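Local coordinates for protein 3,4-dihydroxy-2-butanone 4-phosphate synthase (Candida albicans, PDB 1TKS) that catalyses the conversion of D-ribulose 5-phosphate to formate and 3,4-dihydroxy-2-butanone 4-phosphate, a step of riboflavin biosynthesis, at residues M37-I42 / L108-L113; V60-E65 / Q159-I164; L130-V135 / G144-A149. All blocks are in the same frame, centred on the assembly; numbering follows the deposited sequence.

Interaction 1 (M37-I42 / L108-L113); sequences MAAELI and LTTRSL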
ATOM      1  N   MET B  37      -6.143 -14.564   2.757  1.00 10.04           N
ATOM      2  CA  MET B  37      -6.832 -15.533   1.907  1.00  8.59           C
ATOM      3  C   MET B  37      -5.854 -16.124   0.909  1.00  8.60           C
ATOM      4  O   MET B  37      -4.743 -15.623   0.749  1.00  8.60           O
ATOM      5  CB  MET B  37      -8.035 -14.905   1.177  1.00  9.08           C
ATOM      6  CG  MET B  37      -7.728 -13.958   0.009  1.00  9.38           C
ATOM      7  SD  MET B  37      -9.188 -13.665  -1.015  1.00  8.47           S
ATOM      8  CE  MET B  37      -9.272 -15.160  -1.974  1.00 10.46           C
ATOM      9  N   ALA B  38      -6.274 -17.198   0.251  1.00  7.92           N
ATOM     10  CA  ALA B  38      -5.443 -17.879  -0.732  1.00  7.01           C
ATOM     11  C   ALA B  38      -5.105 -16.957  -1.899  1.00  6.97           C
ATOM     12  O   ALA B  38      -5.990 -16.363  -2.506  1.00  9.02           O
ATOM     13  CB  ALA B  38      -6.161 -19.121  -1.241  1.00  8.17           C
ATOM     14  N   ALA B  39      -3.817 -16.846  -2.211  1.00  7.45           N
ATOM     15  CA  ALA B  39      -3.375 -15.984  -3.300  1.00  7.65           C
ATOM     16  C   ALA B  39      -3.988 -16.372  -4.643  1.00  8.78           C
ATOM     17  O   ALA B  39      -4.396 -15.505  -5.423  1.00  9.78           O
ATOM     18  CB  ALA B  39      -1.846 -16.004  -3.399  1.00  8.67           C
ATOM     19  N   GLU B  40      -4.055 -17.671  -4.913  1.00  8.66           N
ATOM     20  CA  GLU B  40      -4.594 -18.155  -6.180  1.00  8.41           C
ATOM     21  C   GLU B  40      -6.092 -17.949  -6.340  1.00  8.46           C
ATOM     22  O   GLU B  40      -6.623 -18.087  -7.441  1.00  8.58           O
ATOM     23  CB  GLU B  40      -4.272 -19.641  -6.353  1.00  9.47           C
ATOM     24  CG  GLU B  40      -4.863 -20.535  -5.275  1.00 10.04           C
ATOM     25  CD  GLU B  40      -4.258 -21.924  -5.288  1.00 10.56           C
ATOM     26  OE1 GLU B  40      -4.731 -22.783  -6.061  1.00 16.41           O
ATOM     27  OE2 GLU B  40      -3.294 -22.144  -4.533  1.00 12.02           O
ATOM     28  N   LEU B  41      -6.775 -17.594  -5.258  1.00  8.15           N
ATOM     29  CA  LEU B  41      -8.220 -17.423  -5.331  1.00  8.47           C
ATOM     30  C   LEU B  41      -8.717 -15.990  -5.235  1.00  9.05           C
ATOM     31  O   LEU B  41      -9.915 -15.749  -5.370  1.00 10.81           O
ATOM     32  CB  LEU B  41      -8.893 -18.256  -4.236  1.00  7.63           C
ATOM     33  CG  LEU B  41      -8.583 -19.755  -4.216  1.00  8.68           C
ATOM     34  CD1 LEU B  41      -9.272 -20.402  -3.022  1.00  8.98           C
ATOM     35  CD2 LEU B  41      -9.042 -20.392  -5.515  1.00  9.12           C
ATOM     36  N   ILE B  42      -7.813 -15.039  -5.012  1.00  8.77           N
ATOM     37  CA  ILE B  42      -8.236 -13.647  -4.889  1.00  8.74           C
ATOM     38  C   ILE B  42      -8.656 -13.024  -6.215  1.00  8.61           C
ATOM     39  O   ILE B  42      -7.876 -12.929  -7.161  1.00  8.57           O
ATOM     40  CB  ILE B  42      -7.145 -12.771  -4.206  1.00  6.88           C
ATOM     41  CG1 ILE B  42      -7.739 -11.421  -3.805  1.00  9.18           C
ATOM     42  CG2 ILE B  42      -5.950 -12.572  -5.130  1.00  7.76           C
ATOM     43  CD1 ILE B  42      -6.879 -10.638  -2.820  1.00 10.86           C
ATOM     44  N   LEU B 108      -4.640  -9.990 -10.162  1.00  8.61           N
ATOM     45  CA  LEU B 108      -4.029 -10.808 -11.209  1.00  8.68           C
ATOM     46  C   LEU B 108      -2.588 -11.139 -10.852  1.00  8.29           C
ATOM     47  O   LEU B 108      -2.147 -12.276 -11.011  1.00  9.04           O
ATOM     48  CB  LEU B 108      -4.078 -10.080 -12.562  1.00  9.00           C
ATOM     49  CG  LEU B 108      -3.370 -10.698 -13.778  1.00 10.59           C
ATOM     50  CD1 LEU B 108      -3.853 -12.129 -14.000  1.00 10.93           C
ATOM     51  CD2 LEU B 108      -3.645  -9.851 -15.023  1.00 10.91           C
ATOM     52  N   THR B 109      -1.852 -10.148 -10.365  1.00  7.58           N
ATOM     53  CA  THR B 109      -0.466 -10.374  -9.988  1.00  7.41           C
ATOM     54  C   THR B 109      -0.390 -11.381  -8.843  1.00  7.29           C
ATOM     55  O   THR B 109       0.458 -12.275  -8.845  1.00  8.43           O
ATOM     56  CB  THR B 109       0.212  -9.060  -9.568  1.00  9.44           C
ATOM     57  OG1 THR B 109       0.301  -8.194 -10.706  1.00  9.44           O
ATOM     58  CG2 THR B 109       1.610  -9.320  -9.023  1.00 10.60           C
ATOM     59  N   THR B 110      -1.282 -11.238  -7.868  1.00  8.59           N
ATOM     60  CA  THR B 110      -1.299 -12.139  -6.726  1.00  7.80           C
ATOM     61  C   THR B 110      -1.573 -13.584  -7.151  1.00  8.96           C
ATOM     62  O   THR B 110      -0.886 -14.507  -6.706  1.00  8.92           O
ATOM     63  CB  THR B 110      -2.342 -11.681  -5.687  1.00  7.25           C
ATOM     64  OG1 THR B 110      -1.991 -10.371  -5.223  1.00  7.05           O
ATOM     65  CG2 THR B 110      -2.378 -12.633  -4.505  1.00  7.44           C
ATOM     66  N   ARG B 111      -2.562 -13.786  -8.017  1.00  9.77           N
ATOM     67  CA  ARG B 111      -2.886 -15.133  -8.477  1.00 10.11           C
ATOM     68  C   ARG B 111      -1.709 -15.692  -9.275  1.00 10.15           C
ATOM     69  O   ARG B 111      -1.397 -16.885  -9.194  1.00 10.92           O
ATOM     70  CB  ARG B 111      -4.148 -15.123  -9.351  1.00  8.66           C
ATOM     71  CG  ARG B 111      -5.432 -14.691  -8.632  1.00  9.61           C
ATOM     72  CD  ARG B 111      -6.676 -15.052  -9.445  1.00  8.75           C
ATOM     73  NE  ARG B 111      -6.656 -14.463 -10.785  1.00  8.83           N
ATOM     74  CZ  ARG B 111      -7.018 -13.214 -11.067  1.00  8.26           C
ATOM     75  NH1 ARG B 111      -7.442 -12.402 -10.103  1.00  8.58           N
ATOM     76  NH2 ARG B 111      -6.942 -12.770 -12.315  1.00  8.96           N
ATOM     77  N   SER B 112      -1.053 -14.823 -10.037  1.00  8.70           N
ATOM     78  CA  SER B 112       0.083 -15.230 -10.853  1.00  9.62           C
ATOM     79  C   SER B 112       1.268 -15.670 -10.001  1.00  9.67           C
ATOM     80  O   SER B 112       2.013 -16.575 -10.382  1.00  9.96           O
ATOM     81  CB  SER B 112       0.486 -14.089 -11.787  1.00  9.53           C
ATOM     82  OG  SER B 112      -0.577 -13.775 -12.676  1.00 10.68           O
ATOM     83  N   LEU B 113       1.455 -15.042  -8.846  1.00 10.16           N
ATOM     84  CA  LEU B 113       2.563 -15.449  -7.993  1.00  9.59           C
ATOM     85  C   LEU B 113       2.302 -16.848  -7.452  1.00  9.53           C
ATOM     86  O   LEU B 113       3.235 -17.597  -7.166  1.00  9.66           O
ATOM     87  CB  LEU B 113       2.755 -14.452  -6.845  1.00  8.46           C
ATOM     88  CG  LEU B 113       3.303 -13.086  -7.281  1.00  8.81           C
ATOM     89  CD1 LEU B 113       3.046 -12.048  -6.202  1.00  9.82           C
ATOM     90  CD2 LEU B 113       4.793 -13.201  -7.583  1.00  9.11           C
TER
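The flat guanidinium of R111 receives the carbonyl oxygen of I42 at its edge, and over one of its faces lies CA of L108 from the same helix, displaced toward the rim of the group. The edge contact is a hydrogen bond from R111 NH1 to I42 O, 3.0 Å long. Its N-H...O angle is 164°, the oxygen sits only 2° out of the guanidinium plane, and NH1 in turn lies in the plane of the carbonyl, so the two planar groups share one bond in a well-aligned way. The arginine chain is bent at chi3 (-57°), which turns NE off the line of the methylenes. Those methylenes run beside the carbonyl oxygens of A39, E40 and I42: R111 CG is 3.5 Å from A39 O, and R111 CD is 3.6 Å from E40 O and 3.3 Å from I42 O. Three carbonyl oxygens thus line the arginine, an environment that would suit its positive charge.

Beside this polar half is an apolar one. T110 CG2, anti to the backbone N, reaches both A39 CB and I42 CG2; the separation is 3.6 Å from T110 CG2 to A39 CB and 3.6 Å from T110 CG2 to I42 CG2. The I42 and T110 side chains cross at about a right angle, and V163 of strand 162-166 packs against both. T110 OG1 turns back to R106 O in its own helix, while the carboxylate of E40 points off to the backbone N of Q159.

The arrangement is a turn against a helix: L41 N bonds to A38 O, closing a beta turn with type I angles at A39 and E40, following strand 34-38. In this DHBP synthase domain it is a type I turn packed on helix 103-114 and held by one arginine-to-carbonyl hydrogen bond.

Interaction 2 (V60-E65 / Q159-I164); sequences VPLSEE and QPAGVI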
ATOM      1  N   VAL B  60       1.996 -10.359  -0.433  1.00  8.43           N
ATOM      2  CA  VAL B  60       1.745 -11.714  -0.885  1.00  8.13           C
ATOM      3  C   VAL B  60       2.788 -12.689  -0.348  1.00  8.14           C
ATOM      4  O   VAL B  60       3.868 -12.843  -0.918  1.00  6.29           O
ATOM      5  CB  VAL B  60       1.709 -11.784  -2.431  1.00  7.81           C
ATOM      6  CG1 VAL B  60       1.545 -13.227  -2.888  1.00  7.58           C
ATOM      7  CG2 VAL B  60       0.556 -10.934  -2.962  1.00  7.57           C
ATOM      8  N   PRO B  61       2.483 -13.336   0.788  1.00  8.40           N
ATOM      9  CA  PRO B  61       3.407 -14.303   1.386  1.00  8.83           C
ATOM     10  C   PRO B  61       3.636 -15.475   0.433  1.00  8.86           C
ATOM     11  O   PRO B  61       2.684 -16.028  -0.119  1.00  9.95           O
ATOM     12  CB  PRO B  61       2.675 -14.732   2.650  1.00  9.03           C
ATOM     13  CG  PRO B  61       1.988 -13.482   3.061  1.00  9.61           C
ATOM     14  CD  PRO B  61       1.421 -12.971   1.746  1.00  9.13           C
ATOM     15  N   LEU B  62       4.903 -15.832   0.241  1.00  9.06           N
ATOM     16  CA  LEU B  62       5.299 -16.942  -0.617  1.00 10.99           C
ATOM     17  C   LEU B  62       6.399 -17.684   0.122  1.00 10.69           C
ATOM     18  O   LEU B  62       7.052 -17.114   0.994  1.00 10.68           O
ATOM     19  CB  LEU B  62       5.871 -16.429  -1.941  1.00 11.59           C
ATOM     20  CG  LEU B  62       4.976 -15.556  -2.817  1.00 14.81           C
ATOM     21  CD1 LEU B  62       5.805 -14.944  -3.936  1.00 15.35           C
ATOM     22  CD2 LEU B  62       3.838 -16.392  -3.374  1.00 14.83           C
ATOM     23  N   SER B  63       6.614 -18.952  -0.202  1.00 10.88           N
ATOM     24  CA  SER B  63       7.686 -19.672   0.461  1.00 10.40           C
ATOM     25  C   SER B  63       8.993 -19.159  -0.136  1.00 11.10           C
ATOM     26  O   SER B  63       9.013 -18.652  -1.260  1.00 11.04           O
ATOM     27  CB  SER B  63       7.563 -21.177   0.216  1.00 10.36           C
ATOM     28  OG  SER B  63       7.689 -21.467  -1.168  1.00 11.94           O
ATOM     29  N   GLU B  64      10.082 -19.270   0.618  1.00 10.95           N
ATOM     30  CA  GLU B  64      11.381 -18.833   0.115  1.00 11.46           C
ATOM     31  C   GLU B  64      11.708 -19.579  -1.176  1.00 12.49           C
ATOM     32  O   GLU B  64      12.254 -19.001  -2.117  1.00 12.30           O
ATOM     33  CB  GLU B  64      12.472 -19.092   1.161  1.00 11.89           C
ATOM     34  CG  GLU B  64      12.583 -17.990   2.210  1.00 13.39           C
ATOM     35  CD  GLU B  64      13.575 -18.310   3.319  1.00 15.06           C
ATOM     36  OE1 GLU B  64      14.530 -19.074   3.071  1.00 15.03           O
ATOM     37  OE2 GLU B  64      13.410 -17.781   4.437  1.00 15.97           O
ATOM     38  N   GLU B  65      11.361 -20.862  -1.221  1.00 12.96           N
ATOM     39  CA  GLU B  65      11.640 -21.670  -2.398  1.00 12.95           C
ATOM     40  C   GLU B  65      10.916 -21.126  -3.626  1.00 13.40           C
ATOM     41  O   GLU B  65      11.489 -21.076  -4.716  1.00 13.39           O
ATOM     42  CB  GLU B  65      11.253 -23.134  -2.155  1.00 14.38           C
ATOM     43  CG  GLU B  65      12.200 -24.107  -2.846  1.00 15.04           C
ATOM     44  CD  GLU B  65      11.844 -25.565  -2.633  1.00 14.82           C
ATOM     45  OE1 GLU B  65      11.444 -25.938  -1.509  1.00 14.04           O
ATOM     46  OE2 GLU B  65      11.986 -26.346  -3.599  1.00 16.94           O
ATOM     47  N   GLN B 159      -1.647 -23.839  -3.406  1.00 11.10           N
ATOM     48  CA  GLN B 159      -0.265 -23.424  -3.648  1.00 11.71           C
ATOM     49  C   GLN B 159       0.210 -22.677  -2.401  1.00 11.98           C
ATOM     50  O   GLN B 159      -0.571 -21.979  -1.757  1.00 11.68           O
ATOM     51  CB  GLN B 159      -0.183 -22.505  -4.872  1.00 11.80           C
ATOM     52  CG  GLN B 159      -0.555 -23.168  -6.195  1.00 12.25           C
ATOM     53  CD  GLN B 159       0.362 -24.323  -6.544  1.00 12.93           C
ATOM     54  OE1 GLN B 159       1.581 -24.224  -6.402  1.00 13.30           O
ATOM     55  NE2 GLN B 159      -0.217 -25.420  -7.021  1.00 15.42           N
ATOM     56  N   PRO B 160       1.497 -22.819  -2.041  1.00 13.22           N
ATOM     57  CA  PRO B 160       2.079 -22.160  -0.863  1.00 13.40           C
ATOM     58  C   PRO B 160       2.184 -20.650  -1.039  1.00 12.86           C
ATOM     59  O   PRO B 160       3.276 -20.084  -1.021  1.00 14.41           O
ATOM     60  CB  PRO B 160       3.446 -22.829  -0.741  1.00 15.31           C
ATOM     61  CG  PRO B 160       3.807 -23.079  -2.177  1.00 16.24           C
ATOM     62  CD  PRO B 160       2.512 -23.632  -2.734  1.00 13.80           C
ATOM     63  N   ALA B 161       1.034 -20.005  -1.196  1.00 11.28           N
ATOM     64  CA  ALA B 161       0.992 -18.567  -1.405  1.00  9.05           C
ATOM     65  C   ALA B 161      -0.291 -17.983  -0.837  1.00  7.88           C
ATOM     66  O   ALA B 161      -1.365 -18.561  -0.985  1.00  9.85           O
ATOM     67  CB  ALA B 161       1.077 -18.267  -2.899  1.00  9.91           C
ATOM     68  N   GLY B 162      -0.170 -16.835  -0.181  1.00  8.74           N
ATOM     69  CA  GLY B 162      -1.339 -16.180   0.378  1.00  8.26           C
ATOM     70  C   GLY B 162      -1.269 -14.689   0.112  1.00  7.98           C
ATOM     71  O   GLY B 162      -0.334 -14.208  -0.526  1.00  8.63           O
ATOM     72  N   VAL B 163      -2.266 -13.950   0.582  1.00  7.90           N
ATOM     73  CA  VAL B 163      -2.283 -12.500   0.406  1.00  7.06           C
ATOM     74  C   VAL B 163      -2.825 -11.936   1.716  1.00  8.32           C
ATOM     75  O   VAL B 163      -3.777 -12.480   2.279  1.00  7.24           O
ATOM     76  CB  VAL B 163      -3.157 -12.083  -0.814  1.00  7.26           C
ATOM     77  CG1 VAL B 163      -4.565 -12.639  -0.682  1.00  8.35           C
ATOM     78  CG2 VAL B 163      -3.190 -10.566  -0.945  1.00  7.96           C
ATOM     79  N   ILE B 164      -2.216 -10.862   2.212  1.00  7.57           N
ATOM     80  CA  ILE B 164      -2.624 -10.297   3.496  1.00  8.98           C
ATOM     81  C   ILE B 164      -2.564  -8.773   3.563  1.00  8.64           C
ATOM     82  O   ILE B 164      -1.902  -8.123   2.753  1.00  7.18           O
ATOM     83  CB  ILE B 164      -1.726 -10.846   4.651  1.00 10.63           C
ATOM     84  CG1 ILE B 164      -0.310 -10.262   4.558  1.00 13.65           C
ATOM     85  CG2 ILE B 164      -1.629 -12.367   4.570  1.00 14.02           C
ATOM     86  CD1 ILE B 164       0.594 -10.636   5.743  1.00 17.89           C
TER
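P61 O accepts the N-H of G162 at 3.0 Å, with an N-H...O angle of 164° and the donor in the carbonyl plane, and the same oxygen is approached by A161 CA at 3.3 Å in a CA-H...O contact. No matching bond is returned by the strand of P61, because P61 N, 3.2 Å from G162 O, is a proline nitrogen with no hydrogen to offer. Carbon atoms surround that carbonyl instead: P61 CD is 3.1 Å from G162 O, and V60 sends both its CA and its CG1 against it. The two strands run roughly antiparallel, at 146°, yet a single firm bond joins them.

Side chains fill in where the backbone pairing lapses. L62 CD2 presses on A161 CB at 3.4 Å, tighter than usual for two carbons. P61 and I164 cross obliquely, with the ring atom P61 CG lying 4.1 Å from I164 CG2; this methyl stands beside the isoleucine's backbone N, because CG1 takes the crowded position between N and the carbonyl carbon (chi1 71°). Upstream, P160 is the centre of an inverse gamma turn that leads the chain into strand 162-166, and S63 N-caps the next helix by accepting R66 N at OG.

Around this junction, strand 59-63 pairs with 129-134 and strand 162-166 with 34-38, so the contact joins two sheets. Helix 103-114 packs on V60, A161 and V163, whereas helix 145-155 packs on P61 and P160, setting P61 against T146 of the probable substrate site.

Interaction 3 (L130-V135 / G144-A149); sequences LPLRAV and GHTEAA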
ATOM      1  N   LEU B 130       3.660  -6.461  -2.999  1.00  7.84           N
ATOM      2  CA  LEU B 130       4.778  -6.707  -2.100  1.00  7.73           C
ATOM      3  C   LEU B 130       4.885  -8.180  -1.677  1.00  7.97           C
ATOM      4  O   LEU B 130       4.271  -8.593  -0.690  1.00  8.27           O
ATOM      5  CB  LEU B 130       4.629  -5.827  -0.845  1.00  8.61           C
ATOM      6  CG  LEU B 130       4.678  -4.301  -1.031  1.00  6.73           C
ATOM      7  CD1 LEU B 130       3.488  -3.651  -0.322  1.00  6.10           C
ATOM      8  CD2 LEU B 130       5.991  -3.748  -0.479  1.00  6.67           C
ATOM      9  N   PRO B 131       5.657  -8.994  -2.418  1.00  8.77           N
ATOM     10  CA  PRO B 131       5.794 -10.405  -2.044  1.00  8.79           C
ATOM     11  C   PRO B 131       6.578 -10.499  -0.736  1.00  8.93           C
ATOM     12  O   PRO B 131       7.455  -9.674  -0.475  1.00  9.93           O
ATOM     13  CB  PRO B 131       6.581 -11.013  -3.213  1.00  9.02           C
ATOM     14  CG  PRO B 131       6.271 -10.093  -4.368  1.00 10.01           C
ATOM     15  CD  PRO B 131       6.306  -8.728  -3.712  1.00  8.29           C
ATOM     16  N   LEU B 132       6.257 -11.499   0.081  1.00  9.95           N
ATOM     17  CA  LEU B 132       6.943 -11.707   1.356  1.00 10.27           C
ATOM     18  C   LEU B 132       7.483 -13.128   1.389  1.00 10.09           C
ATOM     19  O   LEU B 132       6.816 -14.053   0.935  1.00 12.33           O
ATOM     20  CB  LEU B 132       5.983 -11.509   2.528  1.00 10.81           C
ATOM     21  CG  LEU B 132       5.261 -10.167   2.607  1.00 11.63           C
ATOM     22  CD1 LEU B 132       4.515 -10.074   3.930  1.00  8.10           C
ATOM     23  CD2 LEU B 132       6.260  -9.033   2.480  1.00 11.52           C
ATOM     24  N   ARG B 133       8.688 -13.301   1.928  1.00  8.73           N
ATOM     25  CA  ARG B 133       9.304 -14.623   1.996  1.00  9.64           C
ATOM     26  C   ARG B 133       9.085 -15.336   3.326  1.00  9.27           C
ATOM     27  O   ARG B 133       9.628 -14.930   4.354  1.00 10.15           O
ATOM     28  CB  ARG B 133      10.806 -14.513   1.723  1.00 10.10           C
ATOM     29  CG  ARG B 133      11.143 -14.030   0.323  1.00 12.57           C
ATOM     30  CD  ARG B 133      12.646 -14.023   0.084  1.00 17.43           C
ATOM     31  NE  ARG B 133      13.167 -15.388   0.078  1.00 25.84           N
ATOM     32  CZ  ARG B 133      14.416 -15.718  -0.234  1.00 26.84           C
ATOM     33  NH1 ARG B 133      15.293 -14.782  -0.569  1.00 29.79           N
ATOM     34  NH2 ARG B 133      14.786 -16.991  -0.214  1.00 30.02           N
ATOM     35  N   ALA B 134       8.295 -16.404   3.301  1.00  8.80           N
ATOM     36  CA  ALA B 134       8.023 -17.178   4.510  1.00  9.20           C
ATOM     37  C   ALA B 134       9.178 -18.151   4.746  1.00 10.57           C
ATOM     38  O   ALA B 134       9.609 -18.846   3.825  1.00 12.19           O
ATOM     39  CB  ALA B 134       6.714 -17.943   4.355  1.00 10.32           C
ATOM     40  N   VAL B 135       9.675 -18.207   5.978  1.00  9.86           N
ATOM     41  CA  VAL B 135      10.791 -19.092   6.295  1.00  9.57           C
ATOM     42  C   VAL B 135      10.409 -20.569   6.271  1.00  9.99           C
ATOM     43  O   VAL B 135       9.257 -20.931   6.525  1.00  9.95           O
ATOM     44  CB  VAL B 135      11.402 -18.766   7.689  1.00  8.79           C
ATOM     45  CG1 VAL B 135      11.848 -17.319   7.732  1.00  9.86           C
ATOM     46  CG2 VAL B 135      10.390 -19.048   8.803  1.00  8.62           C
ATOM     47  N   GLY B 144       5.093 -15.605  12.331  1.00 15.03           N
ATOM     48  CA  GLY B 144       4.699 -14.383  11.656  1.00 13.36           C
ATOM     49  C   GLY B 144       3.448 -14.567  10.822  1.00 12.71           C
ATOM     50  O   GLY B 144       3.068 -15.695  10.504  1.00 12.02           O
ATOM     51  N   HIS B 145       2.792 -13.469  10.463  1.00 11.75           N
ATOM     52  CA  HIS B 145       1.589 -13.587   9.652  1.00 10.59           C
ATOM     53  C   HIS B 145       1.954 -14.067   8.251  1.00 11.10           C
ATOM     54  O   HIS B 145       1.121 -14.630   7.543  1.00 11.07           O
ATOM     55  CB  HIS B 145       0.843 -12.254   9.593  1.00 12.63           C
ATOM     56  CG  HIS B 145       0.283 -11.824  10.916  1.00 15.30           C
ATOM     57  ND1 HIS B 145      -0.652 -10.822  11.038  1.00 17.72           N
ATOM     58  CD2 HIS B 145       0.526 -12.271  12.171  1.00 17.16           C
ATOM     59  CE1 HIS B 145      -0.965 -10.668  12.314  1.00 18.89           C
ATOM     60  NE2 HIS B 145      -0.266 -11.533  13.021  1.00 18.26           N
ATOM     61  N   THR B 146       3.206 -13.848   7.859  1.00  9.63           N
ATOM     62  CA  THR B 146       3.680 -14.290   6.554  1.00 10.17           C
ATOM     63  C   THR B 146       3.667 -15.810   6.561  1.00  9.79           C
ATOM     64  O   THR B 146       3.117 -16.443   5.656  1.00  8.80           O
ATOM     65  CB  THR B 146       5.114 -13.798   6.280  1.00  9.86           C
ATOM     66  OG1 THR B 146       5.115 -12.371   6.199  1.00 11.33           O
ATOM     67  CG2 THR B 146       5.639 -14.371   4.970  1.00 10.89           C
ATOM     68  N   GLU B 147       4.273 -16.393   7.590  1.00  9.94           N
ATOM     69  CA  GLU B 147       4.304 -17.843   7.719  1.00  9.97           C
ATOM     70  C   GLU B 147       2.886 -18.385   7.866  1.00  9.66           C
ATOM     71  O   GLU B 147       2.567 -19.447   7.335  1.00  8.36           O
ATOM     72  CB  GLU B 147       5.135 -18.263   8.935  1.00  9.66           C
ATOM     73  CG  GLU B 147       6.652 -18.156   8.766  1.00 11.04           C
ATOM     74  CD  GLU B 147       7.136 -16.717   8.628  1.00 10.74           C
ATOM     75  OE1 GLU B 147       6.596 -15.840   9.339  1.00 10.91           O
ATOM     76  OE2 GLU B 147       8.066 -16.475   7.836  1.00 10.19           O
ATOM     77  N   ALA B 148       2.032 -17.657   8.580  1.00  8.90           N
ATOM     78  CA  ALA B 148       0.661 -18.106   8.771  1.00  9.14           C
ATOM     79  C   ALA B 148      -0.077 -18.236   7.442  1.00  8.06           C
ATOM     80  O   ALA B 148      -0.774 -19.228   7.205  1.00  7.19           O
ATOM     81  CB  ALA B 148      -0.082 -17.151   9.690  1.00  8.88           C
ATOM     82  N   ALA B 149       0.079 -17.243   6.571  1.00  8.65           N
ATOM     83  CA  ALA B 149      -0.582 -17.266   5.265  1.00  8.38           C
ATOM     84  C   ALA B 149      -0.156 -18.482   4.444  1.00  9.04           C
ATOM     85  O   ALA B 149      -0.998 -19.199   3.907  1.00  8.38           O
ATOM     86  CB  ALA B 149      -0.278 -15.976   4.491  1.00  9.85           C
TER
HETATM   87  O   HOH W   1       9.242 -14.235   6.958  1.00 11.74           O
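E147 OE2 accepts the backbone N-H of V135 at 3.0 Å, nearly straight (165°), through its anti lone pair. A bend in the glutamate makes this possible: CG lies beside the backbone N, and chi2 of 67° folds CD back instead of extending it. V135 CG2 rests 3.6 Å from E147 OE2, and a water lies between E147 OE2 and R133 O. The other oxygen, OE1, forms a salt bridge with R142, so the carboxylate is held from two directions.

T146 divides its two branches along the strand. Its CG2, anti to the backbone N, packs on A134, 3.7 Å from A134 CA, while OG1, beside that N, meets L132 CD1 at 3.3 Å. The leucine lies at a slant to the threonine.

G144, H145 and T146 probably bind D-ribulose 5-phosphate, and H145 probably a magnesium ion as well; the contact therefore seats the start of a site-bearing helix on a strand. Helix 145-149 crosses strand 130-134 at 85°. Strand 59-63 pairs with strand 129-134, and its P61 also touches A149, while helix 195-203 packs on H145 and A148.

Overall arrangement
From the N terminus, the chain leaves strand 34-38 at 37-42, and interaction 1 closes a long loop when helix 103-114 returns to it. Inside that loop lies 60-65, whose partner 159-164 comes only after the loop has closed, so interactions 1 and 2 cross. Interaction 3 opens after interaction 1 has closed and is nested within interaction 2, spanning a short connection between strand 129-134 and helix 145-155. Interaction 2 shares a sheet with each of the others, joining the sheet of strands 34-38 and 162-166, which it has in common with interaction 1, to that of strands 59-63 and 129-134, which it has in common with interaction 3.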